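Local atomic coordinates of alanine racemase, biosynthetic (PDB entry 6A2F), a protein that belongs to the alanine racemase family, with an N-terminal domain of the TIM-barrel class, and carries a covalently bound pyridoxal phosphate cofactor. Residues Ala18-Cys23 / Leu208-Met213; Gln26-Ala31 / Asp52-Ala57. All blocks are in the same frame, centred on the assembly; numbering follows the deposited sequence.

Contact 1: residues Ala18-Cys23 / Leu208-Met213; sequences ALAKRC and LRPGIM
The C-terminal part of helix 10-22 packs here on the end of barrel strand 207-208 and on the cofactor-binding loop that follows it, a helix-to-barrel contact of the N-terminal domain. In that loop the backbone N atoms of Gly211 and Ile212 hydrogen-bond the phosphate of the modified residue at position 34, and Arg209 NE its ring N1. The centre of the contact is the small methyl of Ala20, which points toward the loop; with so small a side chain between them, Ala20 CA and Pro210 CA lie 6.9 Å apart. Ala20 CB touches the Pro210 ring at CG, 3.9 Å away, and meets the end of Met213, with 3.8 Å to CE and a similar approach to SD. The first torsion of Met213 puts CG in the crowded position between the backbone N and the carbonyl carbon (chi1 77°); the chain then runs extended and bends at chi3 (-74°), which turns the terminal methyl to the helix. There CE also meets Leu19 CD2 at 3.8 Å, the two side chains crossing obliquely. No hydrogen bond joins the segments; the side-chain contacts are apolar, and Leu208 CD1 adds a 3.4 Å approach to Ala20 O, an oxygen already taken by Cys23 N (3.3 Å). Val197 of helix 194-199 covers Leu208, Met213 and Cys23, while Leu208 also rests on Ala29 of strand 28-32.

Contact 2: residues Gln26-Ala31 / Asp52-Ala57; sequences QRQAFA and DADGFA
Two phenyl rings and a carboxylate–amide pair frame this parallel strand pairing. The Phe30 ring has Phe56 N in its plane at one edge, and its CD1 comes within 3.6 Å of Phe56 O, so the ring runs along the neighbouring backbone, beside Gly55, which has no side chain. Phe56 projects from the other side of the sheet, where its ring atom CD1 is met obliquely by Ala31 CB at 3.9 Å. The Gln28 side chain, bent at chi2, crosses that of Asp54 at about a right angle, while the amide and carboxylate planes are 32° apart; Gln28 OE1 approaches Asp54 CB to 3.4 Å. The carboxylate turns instead to the backbone: Asp54 OD2 takes the Ala29 N-H at 2.8 Å on its anti lone pair. Because Lys21 NZ forms a salt bridge with the same OD2, two donors grip that oxygen, which would be expected to keep the acid ionised. Further along, Ala31 is bracketed in parallel register: Ala31 N donates to Gly55 O at 2.9 Å, nearly straight at 172°, and Ala57 N donates to Ala31 O at 3.0 Å. In both bonds the donor stands above the carbonyl plane. The short strand axes diverge by 46°, a strong twist in keeping with a barrel wall. Joined through helix 42-48, the strands form a beta-alpha-beta unit of the TIM-barrel-class N-terminal domain. Tyr17 OH of helix 10-22 hydrogen-bonds both Ala29 O and Asp54 N, tying strand 28-32 to the turn that leads into strand 55-58. Tyr17 also covers Ala31 and Ala53 on the Phe56 side, whereas Phe30, on the other, meets the Trp207 ring and Arg75 and Leu77 of strand 75-78.

How the contacts relate
From the N terminus, helix 10-22 supplies the first half of contact 1 and leads directly into strand 28-32, the first half of contact 2. The chain then passes through helix 42-48 to strand 55-58, closing contact 2 as a short loop. Contact 1 closes only at 208-213, some 185 residues after its first segment, so contact 2 is nested within it. Their centres are 8 Å apart, and the strands connect them: Leu208 O and Phe30 N, 2.8 Å apart, probably hydrogen-bond, as do Leu208 N and Gln28 O. Strand 28-32 thus lies between strands 207-208 and 55-58, with helix 10-22 packed against this part of the sheet.

Contact 1: residues Ala18-Cys23 / Leu208-Met213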
ATOM      1  N   ALA A  18     -11.726 -24.737  -5.149  1.00 12.35           N
ATOM      2  CA  ALA A  18     -12.135 -26.061  -5.610  1.00 12.61           C
ATOM      3  C   ALA A  18     -11.334 -26.474  -6.845  1.00 12.94           C
ATOM      4  O   ALA A  18     -11.032 -27.653  -7.037  1.00 12.91           O
ATOM      5  CB  ALA A  18     -13.625 -26.082  -5.908  1.00 12.48           C
ATOM      6  N   LEU A  19     -10.999 -25.487  -7.675  1.00 13.25           N
ATOM      7  CA  LEU A  19     -10.157 -25.698  -8.844  1.00 13.56           C
ATOM      8  C   LEU A  19      -8.745 -26.127  -8.427  1.00 13.81           C
ATOM      9  O   LEU A  19      -8.133 -26.982  -9.072  1.00 13.80           O
ATOM     10  CB  LEU A  19     -10.111 -24.424  -9.694  1.00 13.37           C
ATOM     11  CG  LEU A  19      -9.536 -24.502 -11.114  1.00 13.34           C
ATOM     12  CD1 LEU A  19     -10.215 -23.473 -12.004  1.00 13.36           C
ATOM     13  CD2 LEU A  19      -8.025 -24.313 -11.132  1.00 13.35           C
ATOM     14  N   ALA A  20      -8.235 -25.526  -7.353  1.00 14.13           N
ATOM     15  CA  ALA A  20      -6.927 -25.889  -6.813  1.00 14.42           C
ATOM     16  C   ALA A  20      -6.948 -27.312  -6.264  1.00 14.58           C
ATOM     17  O   ALA A  20      -6.009 -28.078  -6.480  1.00 14.63           O
ATOM     18  CB  ALA A  20      -6.496 -24.905  -5.735  1.00 14.33           C
ATOM     19  N   LYS A  21      -8.024 -27.662  -5.566  1.00 15.00           N
ATOM     20  CA  LYS A  21      -8.182 -29.006  -5.016  1.00 15.69           C
ATOM     21  C   LYS A  21      -8.281 -30.077  -6.106  1.00 16.36           C
ATOM     22  O   LYS A  21      -7.760 -31.183  -5.946  1.00 16.35           O
ATOM     23  CB  LYS A  21      -9.374 -29.070  -4.065  1.00 15.46           C
ATOM     24  CG  LYS A  21      -9.025 -28.656  -2.639  1.00 15.29           C
ATOM     25  CD  LYS A  21     -10.178 -28.894  -1.669  1.00 15.23           C
ATOM     26  CE  LYS A  21     -10.495 -30.370  -1.452  1.00 15.12           C
ATOM     27  NZ  LYS A  21      -9.319 -31.151  -0.979  1.00 14.93           N
ATOM     28  N   ARG A  22      -8.914 -29.722  -7.224  1.00 17.22           N
ATOM     29  CA  ARG A  22      -9.101 -30.628  -8.363  1.00 17.93           C
ATOM     30  C   ARG A  22      -7.782 -30.986  -9.075  1.00 17.78           C
ATOM     31  O   ARG A  22      -7.697 -32.016  -9.751  1.00 17.68           O
ATOM     32  CB  ARG A  22     -10.135 -30.039  -9.339  1.00 18.91           C
ATOM     33  CG  ARG A  22     -10.485 -30.896 -10.548  1.00 20.31           C
ATOM     34  CD  ARG A  22     -11.327 -32.120 -10.206  1.00 21.53           C
ATOM     35  NE  ARG A  22     -11.854 -32.738 -11.426  1.00 22.82           N
ATOM     36  CZ  ARG A  22     -12.734 -33.739 -11.467  1.00 23.31           C
ATOM     37  NH1 ARG A  22     -13.212 -34.273 -10.351  1.00 23.99           N
ATOM     38  NH2 ARG A  22     -13.142 -34.208 -12.641  1.00 23.57           N
ATOM     39  N   CYS A  23      -6.759 -30.151  -8.902  1.00 17.56           N
ATOM     40  CA  CYS A  23      -5.416 -30.452  -9.407  1.00 17.60           C
ATOM     41  C   CYS A  23      -4.783 -31.668  -8.733  1.00 17.61           C
ATOM     42  O   CYS A  23      -3.949 -32.345  -9.325  1.00 17.60           O
ATOM     43  CB  CYS A  23      -4.495 -29.245  -9.243  1.00 17.54           C
ATOM     44  SG  CYS A  23      -4.929 -27.840 -10.287  1.00 17.70           S
ATOM     45  N   LEU A 208      -1.233 -29.002  -0.638  1.00 11.61           N
ATOM     46  CA  LEU A 208      -1.034 -27.881  -1.544  1.00 11.45           C
ATOM     47  C   LEU A 208      -1.105 -26.578  -0.755  1.00 11.41           C
ATOM     48  O   LEU A 208      -1.744 -26.522   0.295  1.00 11.58           O
ATOM     49  CB  LEU A 208      -2.114 -27.882  -2.629  1.00 11.50           C
ATOM     50  CG  LEU A 208      -2.394 -29.186  -3.391  1.00 11.51           C
ATOM     51  CD1 LEU A 208      -3.624 -29.015  -4.267  1.00 11.48           C
ATOM     52  CD2 LEU A 208      -1.195 -29.642  -4.217  1.00 11.35           C
ATOM     53  N   ARG A 209      -0.449 -25.530  -1.251  1.00 11.17           N
ATOM     54  CA  ARG A 209      -0.515 -24.221  -0.598  1.00 10.78           C
ATOM     55  C   ARG A 209      -0.887 -23.128  -1.589  1.00 10.51           C
ATOM     56  O   ARG A 209      -0.068 -22.237  -1.860  1.00 10.49           O
ATOM     57  CB  ARG A 209       0.812 -23.869   0.085  1.00 10.87           C
ATOM     58  CG  ARG A 209       1.376 -24.944   0.996  1.00 10.95           C
ATOM     59  CD  ARG A 209       2.514 -24.408   1.850  1.00 11.02           C
ATOM     60  NE  ARG A 209       3.570 -23.768   1.065  1.00 11.10           N
ATOM     61  CZ  ARG A 209       4.608 -24.406   0.524  1.00 11.16           C
ATOM     62  NH1 ARG A 209       4.748 -25.724   0.658  1.00 11.03           N
ATOM     63  NH2 ARG A 209       5.509 -23.720  -0.163  1.00 11.17           N
ATOM     64  N   PRO A 210      -2.118 -23.184  -2.143  1.00 10.25           N
ATOM     65  CA  PRO A 210      -2.520 -22.114  -3.053  1.00 10.09           C
ATOM     66  C   PRO A 210      -2.838 -20.807  -2.332  1.00  9.92           C
ATOM     67  O   PRO A 210      -3.577 -20.798  -1.344  1.00  9.80           O
ATOM     68  CB  PRO A 210      -3.769 -22.680  -3.733  1.00 10.12           C
ATOM     69  CG  PRO A 210      -4.312 -23.677  -2.779  1.00 10.12           C
ATOM     70  CD  PRO A 210      -3.116 -24.269  -2.098  1.00 10.19           C
ATOM     71  N   GLY A 211      -2.243 -19.724  -2.831  1.00  9.87           N
ATOM     72  CA  GLY A 211      -2.542 -18.369  -2.393  1.00  9.75           C
ATOM     73  C   GLY A 211      -3.170 -17.558  -3.514  1.00  9.76           C
ATOM     74  O   GLY A 211      -4.392 -17.534  -3.665  1.00  9.57           O
ATOM     75  N   ILE A 212      -2.322 -16.913  -4.312  1.00  9.85           N
ATOM     76  CA  ILE A 212      -2.757 -15.964  -5.343  1.00  9.96           C
ATOM     77  C   ILE A 212      -3.851 -16.499  -6.284  1.00 10.21           C
ATOM     78  O   ILE A 212      -4.775 -15.758  -6.646  1.00 10.23           O
ATOM     79  CB  ILE A 212      -1.547 -15.392  -6.134  1.00  9.87           C
ATOM     80  CG1 ILE A 212      -1.946 -14.172  -6.983  1.00  9.80           C
ATOM     81  CG2 ILE A 212      -0.874 -16.465  -6.979  1.00  9.77           C
ATOM     82  CD1 ILE A 212      -2.213 -12.905  -6.194  1.00  9.67           C
ATOM     83  N   MET A 213      -3.765 -17.780  -6.649  1.00 10.38           N
ATOM     84  CA  MET A 213      -4.739 -18.382  -7.568  1.00 10.61           C
ATOM     85  C   MET A 213      -6.156 -18.390  -6.994  1.00 10.73           C
ATOM     86  O   MET A 213      -7.137 -18.358  -7.744  1.00 10.81           O
ATOM     87  CB  MET A 213      -4.316 -19.792  -8.004  1.00 10.65           C
ATOM     88  CG  MET A 213      -4.542 -20.889  -6.975  1.00 10.76           C
ATOM     89  SD  MET A 213      -4.073 -22.521  -7.588  1.00 10.96           S
ATOM     90  CE  MET A 213      -5.408 -22.870  -8.731  1.00 10.76           C
TER

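Contact 2: residues Gln26-Ala31 / Asp52-Ala57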
ATOM      1  N   GLN A  26      -6.939 -36.284  -4.437  1.00 21.20           N
ATOM      2  CA  GLN A  26      -6.722 -37.193  -3.311  1.00 22.26           C
ATOM      3  C   GLN A  26      -5.862 -36.560  -2.212  1.00 22.07           C
ATOM      4  O   GLN A  26      -5.583 -37.183  -1.180  1.00 21.86           O
ATOM      5  CB  GLN A  26      -6.115 -38.512  -3.789  1.00 23.29           C
ATOM      6  CG  GLN A  26      -6.950 -39.214  -4.849  1.00 24.35           C
ATOM      7  CD  GLN A  26      -6.349 -40.532  -5.295  1.00 25.10           C
ATOM      8  OE1 GLN A  26      -7.075 -41.466  -5.635  1.00 25.73           O
ATOM      9  NE2 GLN A  26      -5.017 -40.615  -5.296  1.00 25.21           N
ATOM     10  N   ARG A  27      -5.467 -35.311  -2.443  1.00 21.52           N
ATOM     11  CA  ARG A  27      -4.599 -34.577  -1.539  1.00 21.16           C
ATOM     12  C   ARG A  27      -5.363 -33.475  -0.807  1.00 19.92           C
ATOM     13  O   ARG A  27      -6.540 -33.250  -1.075  1.00 19.88           O
ATOM     14  CB  ARG A  27      -3.426 -33.994  -2.329  1.00 22.57           C
ATOM     15  CG  ARG A  27      -2.201 -34.896  -2.421  1.00 24.21           C
ATOM     16  CD  ARG A  27      -2.430 -36.235  -3.111  1.00 25.17           C
ATOM     17  NE  ARG A  27      -1.158 -36.822  -3.534  1.00 26.84           N
ATOM     18  CZ  ARG A  27      -0.684 -36.802  -4.783  1.00 27.88           C
ATOM     19  NH1 ARG A  27       0.491 -37.354  -5.049  1.00 28.70           N
ATOM     20  NH2 ARG A  27      -1.378 -36.245  -5.772  1.00 27.82           N
ATOM     21  N   GLN A  28      -4.691 -32.803   0.123  1.00 18.77           N
ATOM     22  CA  GLN A  28      -5.286 -31.691   0.871  1.00 17.85           C
ATOM     23  C   GLN A  28      -4.754 -30.340   0.374  1.00 16.71           C
ATOM     24  O   GLN A  28      -3.687 -30.269  -0.244  1.00 16.50           O
ATOM     25  CB  GLN A  28      -4.999 -31.836   2.367  1.00 18.40           C
ATOM     26  CG  GLN A  28      -5.399 -33.167   2.986  1.00 19.27           C
ATOM     27  CD  GLN A  28      -6.898 -33.315   3.126  1.00 20.05           C
ATOM     28  OE1 GLN A  28      -7.539 -32.607   3.910  1.00 20.95           O
ATOM     29  NE2 GLN A  28      -7.471 -34.237   2.364  1.00 20.42           N
ATOM     30  N   ALA A  29      -5.498 -29.270   0.640  1.00 15.32           N
ATOM     31  CA  ALA A  29      -5.045 -27.928   0.269  1.00 14.15           C
ATOM     32  C   ALA A  29      -5.211 -26.894   1.389  1.00 13.30           C
ATOM     33  O   ALA A  29      -6.304 -26.744   1.953  1.00 13.32           O
ATOM     34  CB  ALA A  29      -5.736 -27.463  -1.004  1.00 14.17           C
ATOM     35  N   PHE A  30      -4.120 -26.199   1.710  1.00 12.13           N
ATOM     36  CA  PHE A  30      -4.181 -25.023   2.573  1.00 11.39           C
ATOM     37  C   PHE A  30      -4.751 -23.857   1.776  1.00 10.99           C
ATOM     38  O   PHE A  30      -4.322 -23.610   0.647  1.00 10.79           O
ATOM     39  CB  PHE A  30      -2.783 -24.609   3.049  1.00 11.22           C
ATOM     40  CG  PHE A  30      -2.245 -25.417   4.196  1.00 11.06           C
ATOM     41  CD1 PHE A  30      -2.801 -25.309   5.468  1.00 11.01           C
ATOM     42  CD2 PHE A  30      -1.153 -26.258   4.013  1.00 10.96           C
ATOM     43  CE1 PHE A  30      -2.293 -26.044   6.530  1.00 10.94           C
ATOM     44  CE2 PHE A  30      -0.641 -26.995   5.069  1.00 10.92           C
ATOM     45  CZ  PHE A  30      -1.210 -26.887   6.330  1.00 10.94           C
ATOM     46  N   ALA A  31      -5.713 -23.144   2.355  1.00 10.52           N
ATOM     47  CA  ALA A  31      -6.091 -21.840   1.828  1.00 10.18           C
ATOM     48  C   ALA A  31      -5.147 -20.805   2.437  1.00  9.97           C
ATOM     49  O   ALA A  31      -5.191 -20.551   3.644  1.00  9.91           O
ATOM     50  CB  ALA A  31      -7.543 -21.515   2.147  1.00 10.06           C
ATOM     51  N   ASP A  52     -15.303 -25.423   3.287  1.00 12.22           N
ATOM     52  CA  ASP A  52     -14.642 -25.839   2.047  1.00 12.11           C
ATOM     53  C   ASP A  52     -13.176 -26.208   2.256  1.00 11.99           C
ATOM     54  O   ASP A  52     -12.700 -27.199   1.700  1.00 11.94           O
ATOM     55  CB  ASP A  52     -14.722 -24.737   0.984  1.00 12.14           C
ATOM     56  CG  ASP A  52     -16.088 -24.634   0.328  1.00 12.29           C
ATOM     57  OD1 ASP A  52     -17.049 -25.293   0.785  1.00 12.49           O
ATOM     58  OD2 ASP A  52     -16.203 -23.873  -0.654  1.00 12.21           O
ATOM     59  N   ALA A  53     -12.472 -25.398   3.047  1.00 11.80           N
ATOM     60  CA  ALA A  53     -11.019 -25.503   3.169  1.00 11.62           C
ATOM     61  C   ALA A  53     -10.580 -26.657   4.063  1.00 11.48           C
ATOM     62  O   ALA A  53     -11.164 -26.899   5.119  1.00 11.41           O
ATOM     63  CB  ALA A  53     -10.429 -24.190   3.663  1.00 11.59           C
ATOM     64  N   ASP A  54      -9.541 -27.361   3.628  1.00 11.35           N
ATOM     65  CA  ASP A  54      -8.951 -28.432   4.424  1.00 11.24           C
ATOM     66  C   ASP A  54      -8.162 -27.850   5.588  1.00 10.96           C
ATOM     67  O   ASP A  54      -8.005 -28.491   6.618  1.00 10.95           O
ATOM     68  CB  ASP A  54      -8.047 -29.312   3.556  1.00 11.45           C
ATOM     69  CG  ASP A  54      -8.760 -29.853   2.328  1.00 11.60           C
ATOM     70  OD1 ASP A  54      -9.965 -30.176   2.424  1.00 11.80           O
ATOM     71  OD2 ASP A  54      -8.111 -29.954   1.264  1.00 11.77           O
ATOM     72  N   GLY A  55      -7.677 -26.627   5.412  1.00 10.73           N
ATOM     73  CA  GLY A  55      -6.964 -25.909   6.457  1.00 10.46           C
ATOM     74  C   GLY A  55      -6.593 -24.519   5.991  1.00 10.23           C
ATOM     75  O   GLY A  55      -6.850 -24.157   4.846  1.00 10.21           O
ATOM     76  N   PHE A  56      -5.978 -23.743   6.876  1.00 10.12           N
ATOM     77  CA  PHE A  56      -5.594 -22.370   6.556  1.00 10.03           C
ATOM     78  C   PHE A  56      -4.120 -22.124   6.826  1.00 10.00           C
ATOM     79  O   PHE A  56      -3.559 -22.672   7.772  1.00 10.04           O
ATOM     80  CB  PHE A  56      -6.442 -21.377   7.356  1.00  9.92           C
ATOM     81  CG  PHE A  56      -7.904 -21.435   7.034  1.00  9.82           C
ATOM     82  CD1 PHE A  56      -8.411 -20.777   5.920  1.00  9.81           C
ATOM     83  CD2 PHE A  56      -8.778 -22.150   7.843  1.00  9.83           C
ATOM     84  CE1 PHE A  56      -9.761 -20.831   5.617  1.00  9.80           C
ATOM     85  CE2 PHE A  56     -10.133 -22.208   7.548  1.00  9.80           C
ATOM     86  CZ  PHE A  56     -10.624 -21.548   6.435  1.00  9.80           C
ATOM     87  N   ALA A  57      -3.503 -21.296   5.990  1.00  9.98           N
ATOM     88  CA  ALA A  57      -2.117 -20.883   6.194  1.00  9.97           C
ATOM     89  C   ALA A  57      -2.012 -19.358   6.286  1.00  9.97           C
ATOM     90  O   ALA A  57      -2.592 -18.629   5.468  1.00  9.80           O
ATOM     91  CB  ALA A  57      -1.228 -21.421   5.082  1.00  9.94           C
TER